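Side-chain contacts in hypothetical nigD-like protein (PDB 3QWN), which probably acts as a NigD-like immunity protein of the antitoxin kind: residues Q26-D31 against A70-L75; V166-Y171 against I181-K186. All coordinates share one frame; numbering follows the deposited sequence.

Contact 1: Q26-D31 against A70-L75; sequences QTLIPD and AVIYSL
Leu28 meets Ala70 and Ile72 in a wholly apolar contact between strands 25-30 and 68-77 of the NigD-like N-terminal OB domain. Strand 36-41 lies between these two strands and pairs with both. The sheet curls until its first and last strands also pair, and Leu28 and Ala70 face each other across the curve without any backbone pairing between their own strands; Leu28 CA and Ala70 CA are 6.9 Å apart. The first apolar touch is made close to the main chain: Leu28 CB and Ala70 CB approach to 4.2 Å, each CB directed at the opposite segment. The second lies further out along Leu28. With CG opposite the backbone N (chi1 -180°), Leu28 carries its CD1 on to Ile72, 3.9 Å from Ile72 CG1. The same methyl, Leu28 CD1, sits 4.2 Å from Ile72 CD1, so it rests against the outer ethyl arm of the isoleucine while the two chains cross at a slant. Ile72 presents that arm because CG1 stands beside its backbone N (chi1 -60°), with CG2 placed next to the carbonyl carbon. Val38, on the intervening strand, touches both Leu28 and Ile72, and Val15 of strand 13-19 adds to the packing on Leu28.

Several polar groups nearby have partners outside the two segments. Leu28 is bonded through its backbone to Leu36, Asp31 forms a salt bridge with Arg54, and Tyr73 OH is hydrogen-bonded to Glu60. Since all three touching residues are buried and bring only carbon to the meeting point, the contact rests on close fit and exclusion of water, without directional bonds of its own; the two strands are held in addition by their backbone pairing with strand 36-41.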
ATOM      1  N   GLN A  26      -4.118  18.251  10.253  1.00 40.36           N
ATOM      2  CA  GLN A  26      -4.752  18.475  11.546  1.00 41.00           C
ATOM      3  C   GLN A  26      -4.971  17.185  12.279  1.00 44.97           C
ATOM      4  O   GLN A  26      -5.111  17.202  13.498  1.00 46.94           O
ATOM      5  CB  GLN A  26      -6.109  19.196  11.373  1.00 44.06           C
ATOM      6  CG  GLN A  26      -6.129  20.377  10.413  1.00 69.26           C
ATOM      7  CD  GLN A  26      -5.818  21.725  11.029  1.00 95.92           C
ATOM      8  OE1 GLN A  26      -6.572  22.690  10.826  1.00 94.33           O
ATOM      9  NE2 GLN A  26      -4.663  21.861  11.709  1.00 82.14           N
ATOM     10  N   THR A  27      -5.032  16.073  11.541  1.00 40.21           N
ATOM     11  CA  THR A  27      -5.312  14.745  12.075  1.00 39.16           C
ATOM     12  C   THR A  27      -4.430  13.682  11.458  1.00 41.60           C
ATOM     13  O   THR A  27      -4.177  13.709  10.263  1.00 40.60           O
ATOM     14  CB  THR A  27      -6.772  14.426  11.807  1.00 43.32           C
ATOM     15  OG1 THR A  27      -7.513  15.388  12.535  1.00 47.15           O
ATOM     16  CG2 THR A  27      -7.179  13.007  12.230  1.00 37.41           C
ATOM     17  N   LEU A  28      -4.020  12.716  12.288  1.00 37.42           N
ATOM     18  CA  LEU A  28      -3.225  11.563  11.919  1.00 35.89           C
ATOM     19  C   LEU A  28      -3.953  10.359  12.492  1.00 42.47           C
ATOM     20  O   LEU A  28      -4.345  10.377  13.648  1.00 44.14           O
ATOM     21  CB  LEU A  28      -1.750  11.700  12.422  1.00 33.96           C
ATOM     22  CG  LEU A  28      -0.863  10.541  12.065  1.00 37.20           C
ATOM     23  CD1 LEU A  28       0.505  10.983  11.680  1.00 37.50           C
ATOM     24  CD2 LEU A  28      -0.855   9.521  13.138  1.00 38.36           C
ATOM     25  N   ILE A  29      -4.215   9.350  11.673  1.00 40.93           N
ATOM     26  CA  ILE A  29      -4.955   8.173  12.131  1.00 40.74           C
ATOM     27  C   ILE A  29      -4.052   6.975  11.945  1.00 47.20           C
ATOM     28  O   ILE A  29      -3.834   6.520  10.815  1.00 47.02           O
ATOM     29  CB  ILE A  29      -6.355   7.970  11.497  1.00 43.60           C
ATOM     30  CG1 ILE A  29      -7.133   9.301  11.401  1.00 44.63           C
ATOM     31  CG2 ILE A  29      -7.131   6.915  12.283  1.00 41.54           C
ATOM     32  CD1 ILE A  29      -8.233   9.252  10.542  1.00 48.53           C
ATOM     33  N   PRO A  30      -3.452   6.502  13.063  1.00 45.08           N
ATOM     34  CA  PRO A  30      -2.590   5.312  12.976  1.00 44.32           C
ATOM     35  C   PRO A  30      -3.405   4.092  12.577  1.00 55.13           C
ATOM     36  O   PRO A  30      -4.616   4.084  12.744  1.00 55.27           O
ATOM     37  CB  PRO A  30      -2.036   5.161  14.403  1.00 45.12           C
ATOM     38  CG  PRO A  30      -2.408   6.400  15.133  1.00 49.73           C
ATOM     39  CD  PRO A  30      -3.632   6.931  14.469  1.00 46.44           C
ATOM     40  N   ASP A  31      -2.754   3.068  12.041  1.00 57.15           N
ATOM     41  CA  ASP A  31      -3.480   1.856  11.671  1.00 59.98           C
ATOM     42  C   ASP A  31      -3.895   1.081  12.931  1.00 68.58           C
ATOM     43  O   ASP A  31      -5.006   0.559  13.006  1.00 69.36           O
ATOM     44  CB  ASP A  31      -2.598   1.000  10.750  1.00 61.89           C
ATOM     45  CG  ASP A  31      -2.724   1.297   9.263  1.00 71.93           C
ATOM     46  OD1 ASP A  31      -3.354   2.328   8.908  1.00 71.41           O
ATOM     47  OD2 ASP A  31      -2.227   0.482   8.455  1.00 79.85           O
ATOM     48  N   ALA A  70      -0.399  14.065  18.206  1.00 33.89           N
ATOM     49  CA  ALA A  70       0.643  13.595  17.310  1.00 32.77           C
ATOM     50  C   ALA A  70       1.512  14.743  16.861  1.00 36.92           C
ATOM     51  O   ALA A  70       0.988  15.799  16.537  1.00 35.65           O
ATOM     52  CB  ALA A  70       0.024  12.911  16.084  1.00 32.82           C
ATOM     53  N   VAL A  71       2.839  14.515  16.818  1.00 36.48           N
ATOM     54  CA  VAL A  71       3.878  15.401  16.287  1.00 35.67           C
ATOM     55  C   VAL A  71       4.447  14.686  15.051  1.00 38.29           C
ATOM     56  O   VAL A  71       4.925  13.549  15.182  1.00 34.85           O
ATOM     57  CB  VAL A  71       4.958  15.772  17.320  1.00 39.04           C
ATOM     58  CG1 VAL A  71       6.038  16.651  16.676  1.00 39.03           C
ATOM     59  CG2 VAL A  71       4.323  16.505  18.482  1.00 40.27           C
ATOM     60  N   ILE A  72       4.327  15.312  13.862  1.00 34.94           N
ATOM     61  CA  ILE A  72       4.785  14.717  12.607  1.00 33.90           C
ATOM     62  C   ILE A  72       6.188  15.196  12.305  1.00 35.71           C
ATOM     63  O   ILE A  72       6.438  16.395  12.247  1.00 34.07           O
ATOM     64  CB  ILE A  72       3.797  15.005  11.425  1.00 37.51           C
ATOM     65  CG1 ILE A  72       2.399  14.414  11.728  1.00 38.69           C
ATOM     66  CG2 ILE A  72       4.344  14.499  10.068  1.00 33.89           C
ATOM     67  CD1 ILE A  72       1.291  14.991  10.840  1.00 43.72           C
ATOM     68  N   TYR A  73       7.090  14.253  12.054  1.00 34.48           N
ATOM     69  CA  TYR A  73       8.493  14.555  11.732  1.00 35.07           C
ATOM     70  C   TYR A  73       8.753  14.371  10.244  1.00 40.27           C
ATOM     71  O   TYR A  73       9.567  15.093   9.690  1.00 40.99           O
ATOM     72  CB  TYR A  73       9.457  13.696  12.582  1.00 34.31           C
ATOM     73  CG  TYR A  73       9.368  14.076  14.049  1.00 35.17           C
ATOM     74  CD1 TYR A  73       9.995  15.226  14.533  1.00 38.55           C
ATOM     75  CD2 TYR A  73       8.614  13.321  14.940  1.00 32.55           C
ATOM     76  CE1 TYR A  73       9.845  15.625  15.864  1.00 41.59           C
ATOM     77  CE2 TYR A  73       8.482  13.694  16.268  1.00 34.03           C
ATOM     78  CZ  TYR A  73       9.091  14.852  16.732  1.00 47.21           C
ATOM     79  OH  TYR A  73       8.963  15.210  18.061  1.00 48.10           O
ATOM     80  N   SER A  74       8.067  13.423   9.588  1.00 37.97           N
ATOM     81  CA  SER A  74       8.197  13.230   8.126  1.00 38.23           C
ATOM     82  C   SER A  74       6.921  12.683   7.537  1.00 38.09           C
ATOM     83  O   SER A  74       6.167  12.043   8.234  1.00 37.78           O
ATOM     84  CB  SER A  74       9.395  12.364   7.747  1.00 40.90           C
ATOM     85  OG  SER A  74       9.106  10.992   7.889  1.00 54.80           O
ATOM     86  N   LEU A  75       6.660  13.016   6.288  1.00 33.90           N
ATOM     87  CA  LEU A  75       5.522  12.569   5.494  1.00 33.30           C
ATOM     88  C   LEU A  75       5.955  12.297   4.110  1.00 40.22           C
ATOM     89  O   LEU A  75       6.717  13.080   3.547  1.00 39.30           O
ATOM     90  CB  LEU A  75       4.393  13.604   5.418  1.00 33.53           C
ATOM     91  CG  LEU A  75       3.466  13.784   6.589  1.00 37.52           C
ATOM     92  CD1 LEU A  75       2.551  14.988   6.338  1.00 39.70           C
ATOM     93  CD2 LEU A  75       2.627  12.531   6.872  1.00 31.17           C
TER

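Contact 2: V166-Y171 against I181-K186; sequences VPLDKY and ITIKFK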
ATOM      1  N   VAL A 166      -3.134  -1.361  -1.060  1.00 46.12           N
ATOM      2  CA  VAL A 166      -4.138  -1.754  -2.040  1.00 49.12           C
ATOM      3  C   VAL A 166      -5.542  -1.618  -1.411  1.00 59.62           C
ATOM      4  O   VAL A 166      -5.855  -2.400  -0.501  1.00 60.57           O
ATOM      5  CB  VAL A 166      -3.906  -3.195  -2.590  1.00 52.37           C
ATOM      6  CG1 VAL A 166      -4.874  -3.497  -3.722  1.00 53.89           C
ATOM      7  CG2 VAL A 166      -2.468  -3.399  -3.048  1.00 50.91           C
ATOM      8  N   PRO A 167      -6.410  -0.680  -1.897  1.00 58.61           N
ATOM      9  CA  PRO A 167      -7.783  -0.567  -1.332  1.00 59.45           C
ATOM     10  C   PRO A 167      -8.640  -1.808  -1.585  1.00 64.21           C
ATOM     11  O   PRO A 167      -8.641  -2.329  -2.694  1.00 67.08           O
ATOM     12  CB  PRO A 167      -8.365   0.659  -2.048  1.00 61.78           C
ATOM     13  CG  PRO A 167      -7.567   0.782  -3.303  1.00 65.70           C
ATOM     14  CD  PRO A 167      -6.183   0.315  -2.969  1.00 59.71           C
ATOM     15  N   LEU A 168      -9.368  -2.277  -0.561  1.00 59.15           N
ATOM     16  CA  LEU A 168     -10.184  -3.490  -0.671  1.00 59.59           C
ATOM     17  C   LEU A 168     -11.694  -3.222  -0.498  1.00 68.33           C
ATOM     18  O   LEU A 168     -12.476  -4.164  -0.348  1.00 70.10           O
ATOM     19  CB  LEU A 168      -9.713  -4.547   0.359  1.00 57.53           C
ATOM     20  CG  LEU A 168      -8.242  -4.924   0.380  1.00 58.10           C
ATOM     21  CD1 LEU A 168      -7.930  -5.775   1.608  1.00 57.96           C
ATOM     22  CD2 LEU A 168      -7.824  -5.607  -0.902  1.00 53.57           C
ATOM     23  N   ASP A 169     -12.100  -1.949  -0.584  1.00 68.15           N
ATOM     24  CA  ASP A 169     -13.493  -1.502  -0.442  1.00 70.42           C
ATOM     25  C   ASP A 169     -14.415  -2.075  -1.529  1.00 75.59           C
ATOM     26  O   ASP A 169     -15.582  -2.364  -1.236  1.00 77.90           O
ATOM     27  CB  ASP A 169     -13.559   0.035  -0.434  1.00 73.09           C
ATOM     28  CG  ASP A 169     -12.633   0.664   0.594  1.00 95.88           C
ATOM     29  OD1 ASP A 169     -12.771   0.346   1.800  1.00 97.91           O
ATOM     30  OD2 ASP A 169     -11.717   1.410   0.189  1.00106.44           O
ATOM     31  N   LYS A 170     -13.881  -2.300  -2.751  1.00 70.27           N
ATOM     32  CA  LYS A 170     -14.628  -2.830  -3.896  1.00 71.60           C
ATOM     33  C   LYS A 170     -15.107  -4.283  -3.703  1.00 78.69           C
ATOM     34  O   LYS A 170     -15.926  -4.767  -4.491  1.00 81.17           O
ATOM     35  CB  LYS A 170     -13.807  -2.710  -5.200  1.00 71.98           C
ATOM     36  CG  LYS A 170     -12.584  -3.630  -5.349  1.00 69.26           C
ATOM     37  CD  LYS A 170     -11.969  -3.554  -6.756  1.00 65.80           C
ATOM     38  CE  LYS A 170     -12.807  -4.306  -7.759  1.00 78.75           C
ATOM     39  NZ  LYS A 170     -12.263  -4.192  -9.138  1.00 99.49           N
ATOM     40  N   TYR A 171     -14.604  -4.969  -2.679  1.00 76.01           N
ATOM     41  CA  TYR A 171     -14.947  -6.374  -2.419  1.00 77.95           C
ATOM     42  C   TYR A 171     -16.048  -6.501  -1.362  1.00 90.17           C
ATOM     43  O   TYR A 171     -16.671  -7.562  -1.248  1.00 90.73           O
ATOM     44  CB  TYR A 171     -13.684  -7.168  -2.020  1.00 75.07           C
ATOM     45  CG  TYR A 171     -12.588  -7.068  -3.062  1.00 71.89           C
ATOM     46  CD1 TYR A 171     -12.797  -7.508  -4.368  1.00 75.02           C
ATOM     47  CD2 TYR A 171     -11.367  -6.471  -2.763  1.00 68.24           C
ATOM     48  CE1 TYR A 171     -11.811  -7.372  -5.346  1.00 75.59           C
ATOM     49  CE2 TYR A 171     -10.369  -6.337  -3.730  1.00 67.76           C
ATOM     50  CZ  TYR A 171     -10.598  -6.784  -5.022  1.00 77.03           C
ATOM     51  OH  TYR A 171      -9.619  -6.670  -5.975  1.00 75.39           O
ATOM     52  N   ILE A 181     -13.577 -13.244   2.156  1.00 83.56           N
ATOM     53  CA  ILE A 181     -12.799 -13.051   0.927  1.00 79.86           C
ATOM     54  C   ILE A 181     -11.360 -13.538   1.168  1.00 75.46           C
ATOM     55  O   ILE A 181     -10.826 -13.350   2.259  1.00 72.10           O
ATOM     56  CB  ILE A 181     -12.891 -11.553   0.482  1.00 81.62           C
ATOM     57  CG1 ILE A 181     -14.241 -11.308  -0.213  1.00 84.82           C
ATOM     58  CG2 ILE A 181     -11.748 -11.113  -0.443  1.00 79.01           C
ATOM     59  CD1 ILE A 181     -14.893 -10.075   0.155  1.00 93.72           C
ATOM     60  N   THR A 182     -10.761 -14.199   0.164  1.00 68.75           N
ATOM     61  CA  THR A 182      -9.388 -14.693   0.241  1.00 64.98           C
ATOM     62  C   THR A 182      -8.549 -13.992  -0.829  1.00 65.00           C
ATOM     63  O   THR A 182      -8.782 -14.185  -2.020  1.00 66.86           O
ATOM     64  CB  THR A 182      -9.335 -16.231   0.117  1.00 67.13           C
ATOM     65  OG1 THR A 182     -10.155 -16.817   1.126  1.00 71.13           O
ATOM     66  CG2 THR A 182      -7.914 -16.777   0.251  1.00 59.18           C
ATOM     67  N   ILE A 183      -7.601 -13.161  -0.408  1.00 57.71           N
ATOM     68  CA  ILE A 183      -6.737 -12.474  -1.365  1.00 56.99           C
ATOM     69  C   ILE A 183      -5.494 -13.329  -1.558  1.00 58.96           C
ATOM     70  O   ILE A 183      -4.812 -13.644  -0.582  1.00 57.31           O
ATOM     71  CB  ILE A 183      -6.399 -11.013  -0.952  1.00 58.56           C
ATOM     72  CG1 ILE A 183      -7.698 -10.162  -0.847  1.00 60.26           C
ATOM     73  CG2 ILE A 183      -5.363 -10.373  -1.907  1.00 56.54           C
ATOM     74  CD1 ILE A 183      -7.699  -9.259   0.297  1.00 68.90           C
ATOM     75  N   LYS A 184      -5.219 -13.714  -2.809  1.00 54.84           N
ATOM     76  CA  LYS A 184      -4.042 -14.489  -3.184  1.00 53.98           C
ATOM     77  C   LYS A 184      -3.153 -13.586  -4.048  1.00 57.31           C
ATOM     78  O   LYS A 184      -3.487 -13.289  -5.197  1.00 59.99           O
ATOM     79  CB  LYS A 184      -4.440 -15.782  -3.887  1.00 58.89           C
ATOM     80  CG  LYS A 184      -5.131 -16.760  -2.953  1.00 63.51           C
ATOM     81  CD  LYS A 184      -5.371 -18.076  -3.634  1.00 71.19           C
ATOM     82  CE  LYS A 184      -6.174 -19.017  -2.772  1.00 68.62           C
ATOM     83  NZ  LYS A 184      -6.232 -20.361  -3.376  1.00 86.32           N
ATOM     84  N   PHE A 185      -2.062 -13.101  -3.458  1.00 49.72           N
ATOM     85  CA  PHE A 185      -1.144 -12.160  -4.082  1.00 46.87           C
ATOM     86  C   PHE A 185       0.091 -12.849  -4.673  1.00 51.67           C
ATOM     87  O   PHE A 185       0.790 -13.586  -3.981  1.00 52.20           O
ATOM     88  CB  PHE A 185      -0.723 -11.071  -3.066  1.00 44.86           C
ATOM     89  CG  PHE A 185       0.298 -10.083  -3.576  1.00 43.85           C
ATOM     90  CD1 PHE A 185      -0.072  -9.062  -4.450  1.00 44.87           C
ATOM     91  CD2 PHE A 185       1.631 -10.171  -3.186  1.00 42.57           C
ATOM     92  CE1 PHE A 185       0.878  -8.157  -4.922  1.00 43.63           C
ATOM     93  CE2 PHE A 185       2.580  -9.253  -3.653  1.00 42.98           C
ATOM     94  CZ  PHE A 185       2.193  -8.252  -4.519  1.00 40.60           C
ATOM     95  N   LYS A 186       0.355 -12.574  -5.962  1.00 47.90           N
ATOM     96  CA  LYS A 186       1.509 -13.046  -6.725  1.00 47.89           C
ATOM     97  C   LYS A 186       2.363 -11.862  -7.160  1.00 48.98           C
ATOM     98  O   LYS A 186       1.853 -10.747  -7.319  1.00 47.28           O
ATOM     99  CB  LYS A 186       1.067 -13.850  -7.950  1.00 53.81           C
ATOM    100  CG  LYS A 186       0.730 -15.304  -7.654  1.00 59.61           C
ATOM    101  CD  LYS A 186       0.275 -16.042  -8.907  1.00 64.77           C
ATOM    102  CE  LYS A 186      -0.462 -17.319  -8.589  1.00 74.09           C
ATOM    103  NZ  LYS A 186      -0.708 -18.140  -9.807  1.00 92.92           N
TER
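This is a buried apolar contact between the sheets of the C-terminal beta-sandwich domain, at the end of strand 158-167. That strand belongs to the three-stranded antiparallel sheet, whereas strand 181-190 lies in the five-stranded mixed sheet. After Leu168 the chain makes a 3-10 turn over residues 169-171, closed by Tyr171 N donating to Leu168 O at 3.3 Å. Leu168, just before the turn, and Tyr171, at its end, both point CB toward segment 181-186, where Ile181 and Ile183 stand two residues apart on one side of their strand.

Leu168 and Ile183 meet tip to tip. The end methyl of Ile183, CD1, touches both prongs of the leucine fork almost equally, at 3.7 Å from Leu168 CD1 and 3.8 Å from Leu168 CD2. In Leu168, CG is anti to the carbonyl carbon (chi1 -53°) and chi2 of 170° puts CD1 at the extended end with CD2 branching beside it, which brings both methyls to the isoleucine. Met145 and Tyr209 touch both of these side chains, and Leu112 packs on Ile183, so strands of both sheets contribute to the surroundings.

Tyr171 uses its stem, not its ring, against Ile181: Tyr171 CB lies 3.8 Å from Ile181 CD1. Lys170 CG sits 3.6 Å above the centre of one face of the Tyr171 ring. The phenol OH is hydrogen-bonded to Glu132 OE2, the same oxygen that forms a salt bridge with Lys170 NZ, and this shared partner ties the lysine and tyrosine ends together and probably steadies the ring. The Ile181 CD1 methyl comes nearest to the turn not at a side chain but at the main chain, 3.4 Å from Tyr171 O.

How the contacts relate
Both contacts are core contacts: every touching residue is buried, and aliphatic carbon does most of the work. They hold different elements. Contact 1 joins two strands in the sheet of the OB domain across the strand between them, whereas contact 2 joins the two sheets of the C-terminal sandwich, one side being a turn instead of a strand. Contact 2 is the larger, burying 176 Å² against 127 Å², and it alone brings a tyrosine and a main-chain oxygen to the meeting point. The two follow one another along the chain and lie on opposite sides of its centre, their own centres 26 Å apart and nearest atoms about 10 Å apart.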